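Local coordinates for protein single-stranded-DNA-specific exonuclease RecJ (Thermus thermophilus, PDB 2ZXR) that degrades single-stranded DNA exonucleolytically in the 5' to 3' direction, using divalent metal ions such as magnesium or manganese, at residues M1-P13 with F421-L433. Residues are numbered along the deposited sequence; the frame is centred on the assembly and turned at random.
Sequences MRDRVRWRVLSLP and FPDPVREVALLDL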
loop_
_atom_site.group_PDB
_atom_site.type_symbol
_atom_site.label_atom_id
_atom_site.label_comp_id
_atom_site.label_asym_id
_atom_site.label_seq_id
_atom_site.Cartn_x
_atom_site.Cartn_y
_atom_site.Cartn_z
ATOM N N MET A 1 8.008 6.502 -16.518
ATOM C CA MET A 1 8.918 5.527 -15.851
ATOM C C MET A 1 9.322 6.095 -14.492
ATOM O O MET A 1 9.025 5.517 -13.439
ATOM C CB MET A 1 10.174 5.319 -16.694
ATOM C CG MET A 1 9.916 4.973 -18.148
ATOM S SD MET A 1 11.442 5.013 -19.138
ATOM C CE MET A 1 12.216 3.416 -18.641
ATOM N N ARG A 2 10.015 7.235 -14.551
ATOM C CA ARG A 2 10.500 7.965 -13.378
ATOM C C ARG A 2 10.237 9.465 -13.569
ATOM O O ARG A 2 10.225 10.242 -12.605
ATOM C CB ARG A 2 12.002 7.705 -13.161
ATOM C CG ARG A 2 12.890 7.727 -14.426
ATOM C CD ARG A 2 12.958 9.096 -15.093
ATOM N NE ARG A 2 11.982 9.239 -16.172
ATOM C CZ ARG A 2 12.045 8.595 -17.335
ATOM N NH1 ARG A 2 13.043 7.757 -17.584
ATOM N NH2 ARG A 2 11.102 8.784 -18.249
ATOM N N ASP A 3 10.018 9.854 -14.823
ATOM C CA ASP A 3 9.737 11.242 -15.163
ATOM C C ASP A 3 8.223 11.475 -15.109
ATOM O O ASP A 3 7.738 12.597 -15.312
ATOM C CB ASP A 3 10.289 11.552 -16.554
ATOM C CG ASP A 3 9.890 12.921 -17.047
ATOM O OD1 ASP A 3 8.733 13.076 -17.504
ATOM O OD2 ASP A 3 10.732 13.841 -16.972
ATOM N N ARG A 4 7.480 10.402 -14.842
ATOM C CA ARG A 4 6.032 10.484 -14.715
ATOM C C ARG A 4 5.643 10.089 -13.277
ATOM O O ARG A 4 4.537 9.601 -13.023
ATOM C CB ARG A 4 5.348 9.577 -15.751
ATOM C CG ARG A 4 5.247 10.213 -17.140
ATOM C CD ARG A 4 4.562 9.314 -18.156
ATOM N NE ARG A 4 5.423 8.216 -18.578
ATOM C CZ ARG A 4 5.075 6.934 -18.525
ATOM N NH1 ARG A 4 3.875 6.584 -18.058
ATOM N NH2 ARG A 4 5.922 6.004 -18.955
ATOM N N VAL A 5 6.573 10.317 -12.348
ATOM C CA VAL A 5 6.389 10.024 -10.930
ATOM C C VAL A 5 6.241 11.334 -10.157
ATOM O O VAL A 5 7.180 12.113 -10.089
ATOM C CB VAL A 5 7.618 9.275 -10.326
ATOM C CG1 VAL A 5 7.391 9.008 -8.833
ATOM C CG2 VAL A 5 7.867 7.971 -11.070
ATOM N N ARG A 6 5.076 11.566 -9.569
ATOM C CA ARG A 6 4.836 12.786 -8.796
ATOM C C ARG A 6 4.892 12.509 -7.291
ATOM O O ARG A 6 4.305 11.534 -6.822
ATOM C CB ARG A 6 3.441 13.359 -9.114
ATOM C CG ARG A 6 3.311 14.167 -10.413
ATOM C CD ARG A 6 3.906 13.444 -11.614
ATOM N NE ARG A 6 3.267 13.821 -12.877
ATOM C CZ ARG A 6 3.928 14.046 -14.009
ATOM N NH1 ARG A 6 5.256 13.951 -14.040
ATOM N NH2 ARG A 6 3.257 14.313 -15.126
ATOM N N TRP A 7 5.601 13.348 -6.544
ATOM C CA TRP A 7 5.634 13.204 -5.088
ATOM C C TRP A 7 4.611 14.185 -4.508
ATOM O O TRP A 7 4.545 15.343 -4.918
ATOM C CB TRP A 7 7.004 13.544 -4.527
ATOM C CG TRP A 7 8.066 12.539 -4.830
ATOM C CD1 TRP A 7 8.103 11.670 -5.880
ATOM C CD2 TRP A 7 9.295 12.380 -4.134
ATOM N NE1 TRP A 7 9.295 10.985 -5.886
ATOM C CE2 TRP A 7 10.044 11.401 -4.824
ATOM C CE3 TRP A 7 9.844 12.976 -2.991
ATOM C CZ2 TRP A 7 11.310 11.003 -4.415
ATOM C CZ3 TRP A 7 11.114 12.577 -2.577
ATOM C CH2 TRP A 7 11.830 11.600 -3.290
ATOM N N ARG A 8 3.811 13.710 -3.565
ATOM C CA ARG A 8 2.806 14.525 -2.912
ATOM C C ARG A 8 2.889 14.376 -1.390
ATOM O O ARG A 8 3.123 13.271 -0.867
ATOM C CB ARG A 8 1.407 14.122 -3.370
ATOM C CG ARG A 8 0.308 14.716 -2.491
ATOM C CD ARG A 8 -1.082 14.371 -2.993
ATOM N NE ARG A 8 -1.290 14.817 -4.372
ATOM C CZ ARG A 8 -1.502 16.081 -4.738
ATOM N NH1 ARG A 8 -1.541 17.043 -3.822
ATOM N NH2 ARG A 8 -1.673 16.387 -6.024
ATOM N N VAL A 9 2.686 15.483 -0.685
ATOM C CA VAL A 9 2.715 15.463 0.769
ATOM C C VAL A 9 1.291 15.422 1.287
ATOM O O VAL A 9 0.473 16.286 0.949
ATOM C CB VAL A 9 3.416 16.711 1.338
ATOM C CG1 VAL A 9 3.441 16.642 2.849
ATOM C CG2 VAL A 9 4.831 16.805 0.800
ATOM N N LEU A 10 0.975 14.425 2.097
ATOM C CA LEU A 10 -0.367 14.319 2.644
ATOM C C LEU A 10 -0.740 15.587 3.436
ATOM O O LEU A 10 0.091 16.181 4.127
ATOM C CB LEU A 10 -0.489 13.073 3.539
ATOM C CG LEU A 10 -0.093 11.718 2.913
ATOM C CD1 LEU A 10 -0.687 10.572 3.767
ATOM C CD2 LEU A 10 -0.607 11.618 1.472
ATOM N N SER A 11 -2.003 15.979 3.343
ATOM C CA SER A 11 -2.502 17.179 3.996
ATOM C C SER A 11 -2.435 17.128 5.515
ATOM O O SER A 11 -2.469 16.044 6.108
ATOM C CB SER A 11 -3.957 17.382 3.598
ATOM O OG SER A 11 -4.747 16.372 4.220
ATOM N N LEU A 12 -2.340 18.291 6.157
ATOM C CA LEU A 12 -2.343 18.299 7.620
ATOM C C LEU A 12 -3.812 18.261 8.022
ATOM O O LEU A 12 -4.670 18.943 7.419
ATOM C CB LEU A 12 -1.680 19.556 8.206
ATOM C CG LEU A 12 -0.207 19.785 7.856
ATOM C CD1 LEU A 12 0.322 21.011 8.609
ATOM C CD2 LEU A 12 0.604 18.555 8.186
ATOM N N PRO A 13 -4.142 17.438 9.025
ATOM C CA PRO A 13 -5.552 17.385 9.433
ATOM C C PRO A 13 -5.882 18.573 10.326
ATOM O O PRO A 13 -4.986 19.324 10.732
ATOM C CB PRO A 13 -5.636 16.061 10.194
ATOM C CG PRO A 13 -4.304 15.997 10.873
ATOM C CD PRO A 13 -3.322 16.492 9.803
ATOM N N PHE A 421 -5.799 8.278 -24.453
ATOM C CA PHE A 421 -5.698 8.741 -23.081
ATOM C C PHE A 421 -4.377 9.373 -22.708
ATOM O O PHE A 421 -3.360 9.177 -23.378
ATOM C CB PHE A 421 -5.985 7.596 -22.106
ATOM C CG PHE A 421 -7.296 6.923 -22.336
ATOM C CD1 PHE A 421 -7.470 6.064 -23.410
ATOM C CD2 PHE A 421 -8.365 7.154 -21.488
ATOM C CE1 PHE A 421 -8.694 5.439 -23.639
ATOM C CE2 PHE A 421 -9.598 6.533 -21.708
ATOM C CZ PHE A 421 -9.757 5.672 -22.792
ATOM N N PRO A 422 -4.387 10.193 -21.647
ATOM C CA PRO A 422 -3.145 10.831 -21.211
ATOM C C PRO A 422 -2.210 9.753 -20.686
ATOM O O PRO A 422 -2.658 8.653 -20.346
ATOM C CB PRO A 422 -3.608 11.802 -20.120
ATOM C CG PRO A 422 -4.989 11.316 -19.731
ATOM C CD PRO A 422 -5.561 10.820 -21.019
ATOM N N ASP A 423 -0.917 10.040 -20.654
ATOM C CA ASP A 423 0.044 9.060 -20.150
ATOM C C ASP A 423 -0.218 8.736 -18.685
ATOM O O ASP A 423 -0.658 9.594 -17.914
ATOM C CB ASP A 423 1.467 9.592 -20.280
ATOM C CG ASP A 423 1.915 9.692 -21.720
ATOM O OD1 ASP A 423 2.938 10.367 -21.975
ATOM O OD2 ASP A 423 1.243 9.082 -22.585
ATOM N N PRO A 424 0.016 7.476 -18.287
ATOM C CA PRO A 424 -0.211 7.129 -16.874
ATOM C C PRO A 424 0.889 7.805 -16.039
ATOM O O PRO A 424 2.000 8.004 -16.534
ATOM C CB PRO A 424 -0.062 5.601 -16.858
ATOM C CG PRO A 424 -0.460 5.195 -18.278
ATOM C CD PRO A 424 0.207 6.267 -19.115
ATOM N N VAL A 425 0.577 8.150 -14.790
ATOM C CA VAL A 425 1.547 8.757 -13.873
ATOM C C VAL A 425 1.523 8.017 -12.536
ATOM O O VAL A 425 0.475 7.541 -12.105
ATOM C CB VAL A 425 1.235 10.259 -13.600
ATOM C CG1 VAL A 425 1.403 11.058 -14.875
ATOM C CG2 VAL A 425 -0.191 10.413 -13.031
ATOM N N ARG A 426 2.681 7.919 -11.887
ATOM C CA ARG A 426 2.789 7.237 -10.595
ATOM C C ARG A 426 2.909 8.289 -9.495
ATOM O O ARG A 426 3.599 9.297 -9.655
ATOM C CB ARG A 426 4.023 6.308 -10.579
ATOM C CG ARG A 426 4.288 5.613 -9.240
ATOM C CD ARG A 426 5.094 4.301 -9.378
ATOM N NE ARG A 426 6.510 4.483 -9.718
ATOM C CZ ARG A 426 7.458 4.885 -8.865
ATOM N NH1 ARG A 426 8.717 5.022 -9.281
ATOM N NH2 ARG A 426 7.157 5.146 -7.590
ATOM N N GLU A 427 2.199 8.080 -8.398
ATOM C CA GLU A 427 2.285 9.006 -7.275
ATOM C C GLU A 427 3.003 8.338 -6.100
ATOM O O GLU A 427 2.877 7.133 -5.901
ATOM C CB GLU A 427 0.903 9.448 -6.800
ATOM C CG GLU A 427 0.975 10.050 -5.389
ATOM C CD GLU A 427 -0.324 10.657 -4.893
ATOM O OE1 GLU A 427 -0.747 11.701 -5.452
ATOM O OE2 GLU A 427 -0.916 10.093 -3.939
ATOM N N VAL A 428 3.791 9.118 -5.367
ATOM C CA VAL A 428 4.473 8.639 -4.166
ATOM C C VAL A 428 3.866 9.530 -3.088
ATOM O O VAL A 428 4.015 10.751 -3.133
ATOM C CB VAL A 428 5.993 8.870 -4.197
ATOM C CG1 VAL A 428 6.602 8.393 -2.887
ATOM C CG2 VAL A 428 6.624 8.118 -5.365
ATOM N N ALA A 429 3.145 8.927 -2.156
ATOM C CA ALA A 429 2.489 9.661 -1.082
ATOM C C ALA A 429 3.413 9.759 0.140
ATOM O O ALA A 429 3.848 8.756 0.698
ATOM C CB ALA A 429 1.165 8.970 -0.709
ATOM N N LEU A 430 3.717 10.984 0.544
ATOM C CA LEU A 430 4.604 11.206 1.676
ATOM C C LEU A 430 3.783 11.615 2.879
ATOM O O LEU A 430 2.959 12.526 2.791
ATOM C CB LEU A 430 5.626 12.292 1.352
ATOM C CG LEU A 430 6.855 11.998 0.493
ATOM C CD1 LEU A 430 7.324 10.569 0.710
ATOM C CD2 LEU A 430 6.530 12.225 -0.950
ATOM N N LEU A 431 4.007 10.932 3.991
ATOM C CA LEU A 431 3.293 11.187 5.230
ATOM C C LEU A 431 3.732 12.507 5.842
ATOM O O LEU A 431 2.906 13.337 6.206
ATOM C CB LEU A 431 3.569 10.073 6.250
ATOM C CG LEU A 431 2.564 9.643 7.325
ATOM C CD1 LEU A 431 3.324 9.477 8.647
ATOM C CD2 LEU A 431 1.432 10.600 7.460
ATOM N N ASP A 432 5.036 12.714 5.924
ATOM C CA ASP A 432 5.540 13.927 6.549
ATOM C C ASP A 432 7.052 13.944 6.435
ATOM O O ASP A 432 7.655 12.995 5.936
ATOM C CB ASP A 432 5.145 13.896 8.027
ATOM C CG ASP A 432 5.573 15.135 8.785
ATOM O OD1 ASP A 432 5.704 15.034 10.029
ATOM O OD2 ASP A 432 5.767 16.201 8.160
ATOM N N LEU A 433 7.652 15.038 6.902
ATOM C CA LEU A 433 9.103 15.214 6.930
ATOM C C LEU A 433 9.567 14.276 8.048
ATOM O O LEU A 433 8.918 14.198 9.074
ATOM C CB LEU A 433 9.445 16.658 7.322
ATOM C CG LEU A 433 9.762 17.787 6.327
ATOM C CD1 LEU A 433 9.937 17.214 4.955
ATOM C CD2 LEU A 433 8.677 18.867 6.351
HETATM O O HOH W 1 1.504 15.618 6.141
#
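Arg4 NH1 donates to Pro424 O at 2.8 Å; the acceptor lies near the guanidinium plane, although the donor is tilted 29° from the carbonyl plane. A bend at chi3 (-74°) turns the guanidinium back to this carbonyl, and the same NH1 also reaches Leu356 O while NH2 takes Thr355 O, so three backbone carbonyls hold the group. From here strand 5-9 and the strand beginning at Arg426 run parallel: Arg426 N binds Arg4 O, Arg6 N binds Arg426 O, and the alternation continues to a nearly straight bond from Leu10 N to Leu430 O (2.8 Å, 178°). On the sheet face of Val5, Trp7 and Val9, Val5 CG2 sits over one face of the Arg426 guanidinium, 3.6 Å from NH1. Val428 CB lies over the five-membered ring of Trp7 as a CH-pi contact, while Leu430 CD2 packs against Trp7 CB at 3.8 Å. On the opposite face, Arg8 NE makes a weak hydrogen bond, part of a salt bridge, to Glu427 OE1 (3.3 Å); its NH2 forms a salt bridge with Glu534. One water donates to both Leu10 O and Leu431 O. Strand 5-9 thus joins in parallel, beside strand 426-433, the mixed sheet that includes the RecJ OB-domain strands, with Glu534 bonding the backbone of Trp7 and Val9.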